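Local coordinates for protein TatD-related deoxyribonuclease (Thermotoga maritima, PDB 1J6O) that probably hydrolyses ester bonds in DNA as a metal-dependent nuclease of the TatD family, built on a TIM-barrel-like fold, at residues 17-22 and 215-220; 209-214 and 235-240. All blocks are in the same frame, centred on the assembly; numbering follows the deposited sequence.

Contact 1 (17-22 and 215-220); sequences HAHLHF and CPFLPP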
loop_
_atom_site.group_PDB
_atom_site.type_symbol
_atom_site.label_atom_id
_atom_site.label_comp_id
_atom_site.label_asym_id
_atom_site.label_seq_id
_atom_site.Cartn_x
_atom_site.Cartn_y
_atom_site.Cartn_z
ATOM N N HIS A 17 -3.121 -2.763 0.012
ATOM C CA HIS A 17 -1.930 -3.167 0.734
ATOM C C HIS A 17 -2.233 -4.352 1.625
ATOM O O HIS A 17 -2.619 -4.175 2.784
ATOM C CB HIS A 17 -1.404 -1.992 1.590
ATOM C CG HIS A 17 0.060 -2.069 1.896
ATOM N ND1 HIS A 17 1.005 -1.366 1.178
ATOM C CD2 HIS A 17 0.744 -2.760 2.839
ATOM C CE1 HIS A 17 2.209 -1.616 1.673
ATOM N NE2 HIS A 17 2.077 -2.458 2.682
ATOM N N ALA A 18 -2.048 -5.563 1.108
ATOM C CA ALA A 18 -2.316 -6.751 1.910
ATOM C C ALA A 18 -1.074 -7.679 1.971
ATOM O O ALA A 18 -0.197 -7.568 1.130
ATOM C CB ALA A 18 -3.451 -7.487 1.287
ATOM N N HIS A 19 -1.011 -8.571 2.965
ATOM C CA HIS A 19 0.115 -9.518 3.101
ATOM C C HIS A 19 -0.579 -10.846 3.415
ATOM O O HIS A 19 -0.347 -11.461 4.498
ATOM C CB HIS A 19 1.015 -9.150 4.300
ATOM C CG HIS A 19 1.540 -7.746 4.259
ATOM N ND1 HIS A 19 2.523 -7.349 3.379
ATOM C CD2 HIS A 19 1.261 -6.663 5.030
ATOM C CE1 HIS A 19 2.839 -6.085 3.617
ATOM N NE2 HIS A 19 2.091 -5.647 4.618
ATOM N N LEU A 20 -1.384 -11.317 2.471
ATOM C CA LEU A 20 -2.129 -12.562 2.653
ATOM C C LEU A 20 -1.277 -13.808 2.734
ATOM O O LEU A 20 -1.737 -14.858 3.216
ATOM C CB LEU A 20 -3.178 -12.686 1.539
ATOM C CG LEU A 20 -4.295 -11.635 1.630
ATOM C CD1 LEU A 20 -5.059 -11.519 0.285
ATOM C CD2 LEU A 20 -5.241 -12.024 2.754
ATOM N N HIS A 21 -0.038 -13.682 2.287
ATOM C CA HIS A 21 0.892 -14.799 2.305
ATOM C C HIS A 21 1.621 -14.942 3.638
ATOM O O HIS A 21 2.403 -15.886 3.804
ATOM C CB HIS A 21 1.901 -14.672 1.158
ATOM C CG HIS A 21 2.681 -13.399 1.189
ATOM N ND1 HIS A 21 2.081 -12.157 1.085
ATOM C CD2 HIS A 21 3.999 -13.169 1.418
ATOM C CE1 HIS A 21 2.995 -11.217 1.257
ATOM N NE2 HIS A 21 4.168 -11.805 1.465
ATOM N N PHE A 22 1.388 -14.027 4.584
ATOM C CA PHE A 22 2.043 -14.114 5.878
ATOM C C PHE A 22 1.483 -15.324 6.616
ATOM O O PHE A 22 0.352 -15.776 6.333
ATOM C CB PHE A 22 1.827 -12.848 6.698
ATOM C CG PHE A 22 2.707 -11.688 6.280
ATOM C CD1 PHE A 22 3.479 -11.742 5.114
ATOM C CD2 PHE A 22 2.805 -10.551 7.096
ATOM C CE1 PHE A 22 4.344 -10.680 4.765
ATOM C CE2 PHE A 22 3.672 -9.488 6.741
ATOM C CZ PHE A 22 4.433 -9.565 5.582
ATOM N N CYS A 215 -3.223 -5.872 6.185
ATOM C CA CYS A 215 -3.434 -7.139 6.913
ATOM C C CYS A 215 -2.157 -8.000 6.855
ATOM O O CYS A 215 -1.485 -8.045 5.825
ATOM C CB CYS A 215 -4.642 -7.894 6.339
ATOM S SG CYS A 215 -4.513 -8.446 4.617
ATOM N N PRO A 216 -1.873 -8.782 7.912
ATOM C CA PRO A 216 -2.666 -8.922 9.148
ATOM C C PRO A 216 -2.555 -7.807 10.175
ATOM O O PRO A 216 -3.164 -7.886 11.240
ATOM C CB PRO A 216 -2.140 -10.228 9.719
ATOM C CG PRO A 216 -0.619 -10.069 9.466
ATOM C CD PRO A 216 -0.629 -9.580 7.989
ATOM N N PHE A 217 -1.794 -6.772 9.874
ATOM C CA PHE A 217 -1.623 -5.675 10.825
ATOM C C PHE A 217 -2.738 -4.604 10.934
ATOM O O PHE A 217 -3.614 -4.531 10.072
ATOM C CB PHE A 217 -0.349 -4.888 10.506
ATOM C CG PHE A 217 0.869 -5.720 10.229
ATOM C CD1 PHE A 217 1.327 -6.656 11.142
ATOM C CD2 PHE A 217 1.534 -5.573 9.008
ATOM C CE1 PHE A 217 2.443 -7.464 10.847
ATOM C CE2 PHE A 217 2.630 -6.358 8.706
ATOM C CZ PHE A 217 3.090 -7.311 9.624
ATOM N N LEU A 218 -2.680 -3.843 12.027
ATOM C CA LEU A 218 -3.598 -2.747 12.293
ATOM C C LEU A 218 -5.072 -2.873 11.954
ATOM O O LEU A 218 -5.589 -2.185 11.047
ATOM C CB LEU A 218 -3.058 -1.540 11.540
ATOM C CG LEU A 218 -1.572 -1.245 11.743
ATOM C CD1 LEU A 218 -1.049 -0.252 10.674
ATOM C CD2 LEU A 218 -1.395 -0.671 13.127
ATOM N N PRO A 219 -5.798 -3.705 12.693
ATOM C CA PRO A 219 -7.225 -3.957 12.498
ATOM C C PRO A 219 -8.016 -2.710 12.866
ATOM O O PRO A 219 -7.514 -1.878 13.625
ATOM C CB PRO A 219 -7.468 -5.109 13.437
ATOM C CG PRO A 219 -6.454 -4.856 14.596
ATOM C CD PRO A 219 -5.238 -4.511 13.791
ATOM N N PRO A 220 -9.212 -2.517 12.266
ATOM C CA PRO A 220 -9.983 -1.322 12.628
ATOM C C PRO A 220 -10.543 -1.503 14.040
ATOM O O PRO A 220 -10.637 -2.635 14.542
ATOM C CB PRO A 220 -11.072 -1.238 11.546
ATOM C CG PRO A 220 -11.215 -2.629 11.061
ATOM C CD PRO A 220 -9.803 -3.195 11.093
#

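Contact 2 (209-214 and 235-240); sequences IVLETD and YVVETI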
loop_
_atom_site.group_PDB
_atom_site.type_symbol
_atom_site.label_atom_id
_atom_site.label_comp_id
_atom_site.label_asym_id
_atom_site.label_seq_id
_atom_site.Cartn_x
_atom_site.Cartn_y
_atom_site.Cartn_z
ATOM N N ILE A 209 -7.134 9.536 -2.086
ATOM C CA ILE A 209 -6.927 8.428 -1.169
ATOM C C ILE A 209 -7.366 7.058 -1.679
ATOM O O ILE A 209 -8.238 6.953 -2.533
ATOM C CB ILE A 209 -7.697 8.662 0.142
ATOM C CG1 ILE A 209 -9.178 8.792 -0.159
ATOM C CG2 ILE A 209 -7.230 9.964 0.835
ATOM C CD1 ILE A 209 -10.059 8.825 1.072
ATOM N N VAL A 210 -6.712 6.012 -1.173
ATOM C CA VAL A 210 -7.069 4.654 -1.544
ATOM C C VAL A 210 -7.172 3.961 -0.189
ATOM O O VAL A 210 -6.634 4.460 0.812
ATOM C CB VAL A 210 -6.039 3.924 -2.405
ATOM C CG1 VAL A 210 -6.119 4.438 -3.834
ATOM C CG2 VAL A 210 -4.638 4.060 -1.780
ATOM N N LEU A 211 -7.886 2.844 -0.139
ATOM C CA LEU A 211 -8.045 2.114 1.119
ATOM C C LEU A 211 -7.020 1.001 1.227
ATOM O O LEU A 211 -6.457 0.544 0.218
ATOM C CB LEU A 211 -9.414 1.444 1.164
ATOM C CG LEU A 211 -10.642 2.272 0.801
ATOM C CD1 LEU A 211 -11.808 1.315 0.542
ATOM C CD2 LEU A 211 -10.970 3.246 1.941
ATOM N N GLU A 212 -6.759 0.570 2.454
ATOM C CA GLU A 212 -5.817 -0.509 2.640
ATOM C C GLU A 212 -6.055 -1.094 4.024
ATOM O O GLU A 212 -6.680 -0.451 4.881
ATOM C CB GLU A 212 -4.383 -0.004 2.549
ATOM C CG GLU A 212 -3.902 0.735 3.806
ATOM C CD GLU A 212 -2.440 1.108 3.695
ATOM O OE1 GLU A 212 -2.158 2.039 2.925
ATOM O OE2 GLU A 212 -1.579 0.450 4.344
ATOM N N THR A 213 -5.612 -2.334 4.221
ATOM C CA THR A 213 -5.764 -2.970 5.516
ATOM C C THR A 213 -4.386 -3.213 6.114
ATOM O O THR A 213 -4.226 -3.158 7.330
ATOM C CB THR A 213 -6.394 -4.390 5.451
ATOM O OG1 THR A 213 -5.577 -5.234 4.616
ATOM C CG2 THR A 213 -7.818 -4.345 4.934
ATOM N N ASP A 214 -3.391 -3.456 5.262
ATOM C CA ASP A 214 -2.044 -3.753 5.713
ATOM C C ASP A 214 -2.201 -5.073 6.517
ATOM O O ASP A 214 -1.412 -5.374 7.419
ATOM C CB ASP A 214 -1.471 -2.637 6.605
ATOM C CG ASP A 214 0.047 -2.743 6.766
ATOM O OD1 ASP A 214 0.710 -3.446 5.951
ATOM O OD2 ASP A 214 0.583 -2.108 7.709
ATOM N N TYR A 235 -15.236 -0.987 7.738
ATOM C CA TYR A 235 -15.198 -0.070 8.864
ATOM C C TYR A 235 -14.392 1.152 8.535
ATOM O O TYR A 235 -14.680 2.239 9.056
ATOM C CB TYR A 235 -14.620 -0.784 10.099
ATOM C CG TYR A 235 -15.476 -1.969 10.496
ATOM C CD1 TYR A 235 -16.732 -1.785 11.063
ATOM C CD2 TYR A 235 -15.068 -3.269 10.210
ATOM C CE1 TYR A 235 -17.573 -2.872 11.324
ATOM C CE2 TYR A 235 -15.891 -4.351 10.462
ATOM C CZ TYR A 235 -17.141 -4.150 11.013
ATOM O OH TYR A 235 -17.948 -5.244 11.214
ATOM N N VAL A 236 -13.387 0.979 7.671
ATOM C CA VAL A 236 -12.535 2.099 7.271
ATOM C C VAL A 236 -13.372 3.020 6.387
ATOM O O VAL A 236 -13.308 4.246 6.516
ATOM C CB VAL A 236 -11.272 1.597 6.491
ATOM C CG1 VAL A 236 -10.470 2.786 5.916
ATOM C CG2 VAL A 236 -10.386 0.792 7.465
ATOM N N VAL A 237 -14.126 2.420 5.473
ATOM C CA VAL A 237 -14.969 3.188 4.581
ATOM C C VAL A 237 -16.040 3.932 5.416
ATOM O O VAL A 237 -16.332 5.114 5.185
ATOM C CB VAL A 237 -15.669 2.255 3.573
ATOM C CG1 VAL A 237 -16.837 2.990 2.897
ATOM C CG2 VAL A 237 -14.660 1.765 2.518
ATOM N N GLU A 238 -16.627 3.222 6.377
ATOM C CA GLU A 238 -17.652 3.811 7.231
ATOM C C GLU A 238 -17.128 5.079 7.878
ATOM O O GLU A 238 -17.754 6.139 7.785
ATOM C CB GLU A 238 -18.075 2.811 8.298
ATOM C CG GLU A 238 -18.995 3.363 9.354
ATOM C CD GLU A 238 -19.530 2.255 10.241
ATOM O OE1 GLU A 238 -18.720 1.391 10.655
ATOM O OE2 GLU A 238 -20.753 2.251 10.518
ATOM N N THR A 239 -15.970 4.990 8.513
ATOM C CA THR A 239 -15.401 6.165 9.157
ATOM C C THR A 239 -15.133 7.281 8.154
ATOM O O THR A 239 -15.481 8.448 8.406
ATOM C CB THR A 239 -14.095 5.804 9.923
ATOM O OG1 THR A 239 -14.420 4.932 11.016
ATOM C CG2 THR A 239 -13.397 7.050 10.467
ATOM N N ILE A 240 -14.518 6.945 7.019
ATOM C CA ILE A 240 -14.229 7.972 6.021
ATOM C C ILE A 240 -15.495 8.665 5.569
ATOM O O ILE A 240 -15.518 9.893 5.445
ATOM C CB ILE A 240 -13.497 7.382 4.799
ATOM C CG1 ILE A 240 -12.104 6.901 5.240
ATOM C CG2 ILE A 240 -13.388 8.424 3.670
ATOM C CD1 ILE A 240 -11.340 6.158 4.132
#

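Contact 1 (17-22 and 215-220)
His-19, Phe-22 and Phe-217 each carry CG beside their own backbone N and anti to the carbonyl carbon (chi1 -46° in Phe-217), and their three rings form one aromatic cluster. Phe-217 brings its outer ring carbons to the other two: CE2 lies 3.9 Å from CD2 of His-19, and CZ approaches CE2 of Phe-22 at 3.7 Å, in the plane of the Phe-22 ring and at its edge. The two phenyl planes are turned 69° against each other, an oblique meeting. One face of Phe-22 is taken by CB of His-19, over the ring centre, within the type I turn from His-19 to Phe-22. CD of Pro-216, which follows a cis peptide bond, adds a contact to CD2 of Phe-22 at 3.7 Å.

Deeper in, SG of Cys-215 stands between its backbone N and carbonyl carbon, 3.6 Å from CB of Ala-18 and 4.1 Å from CD2 of Leu-20. The backbones are joined by one weak, bent bond, His-19 N to Cys-215 O, at 2.9 Å and 124°. That same oxygen lies at the edge of the imidazole, near its plane. Both ring nitrogens of His-19 are engaged elsewhere, ND1 with Val-47 O and NE2 with Asp-214 OD1, which fixes the ring's rotation. His-17, His-19 and Asp-214 are all predicted ligands of the first divalent metal, and the two bonds are consistent with an imidazole already oriented for that site.

Contact 2 (209-214 and 235-240)
Leu-211 pushes both of its methyls into the helix. CD1 presses on CG2 of Val-237 at 3.5 Å, tighter than usual for two carbons. The other methyl, CD2, sits 3.7 Å from CD1 of Ile-240, and it also meets CG1 of Val-236, at 4.0 Å. CG of Leu-211 is anti to the carbonyl carbon (chi1 -48°), and the forked end lies against three residues of one helical face. By comparison the Ile-209 end is slacker, with CD1 reaching CG2 of Ile-240 only at 4.2 Å. No hydrogen bond crosses between the segments; the join is wholly apolar.

This is the strand-against-helix layer of a TIM-barrel-like fold, where strand 209-211 is last in the parallel sheet and helix 233-244 packs on its outer side. The two short axes come within 10.2 Å and run at 146°, roughly antiparallel. Met-13 and helix 248-264 also touch Leu-211 and Val-237, so the tight spot is shared with other elements.

On the far side of the helix, Tyr-235, Glu-238 and Thr-239 are partly exposed and make no contact with the strand segment. Val-210 and Glu-212 point the other way from the helix; the Glu-212 carboxylate accepts a hydrogen bond from Ala-165 N at OE1 and is hydrogen-bonded through OE2 to His-164 ND1.

Overall arrangement
The two contacts have centres about 13 Å apart and interleave along the chain, in the order 17-22, 209-214, 215-220, 235-240. After strand 209-211 the chain passes through loop residues 212-214 straight into 215-220. Strand 13-18, first in the parallel sheet, leads into 17-22, and backbone hydrogen bonding of Leu-211 with Thr-16 joins it to the last strand. Just past that seam, His-17 O lies 2.7 Å from Asp-214 N, a probable hydrogen bond. The strand-helix packing of contact 2 lies outside strand 209-211, while His-17 and His-19 of contact 1 and Asp-214 of segment 209-214 come together at the strands' C-terminal ends, consistent with a barrel-mouth active site.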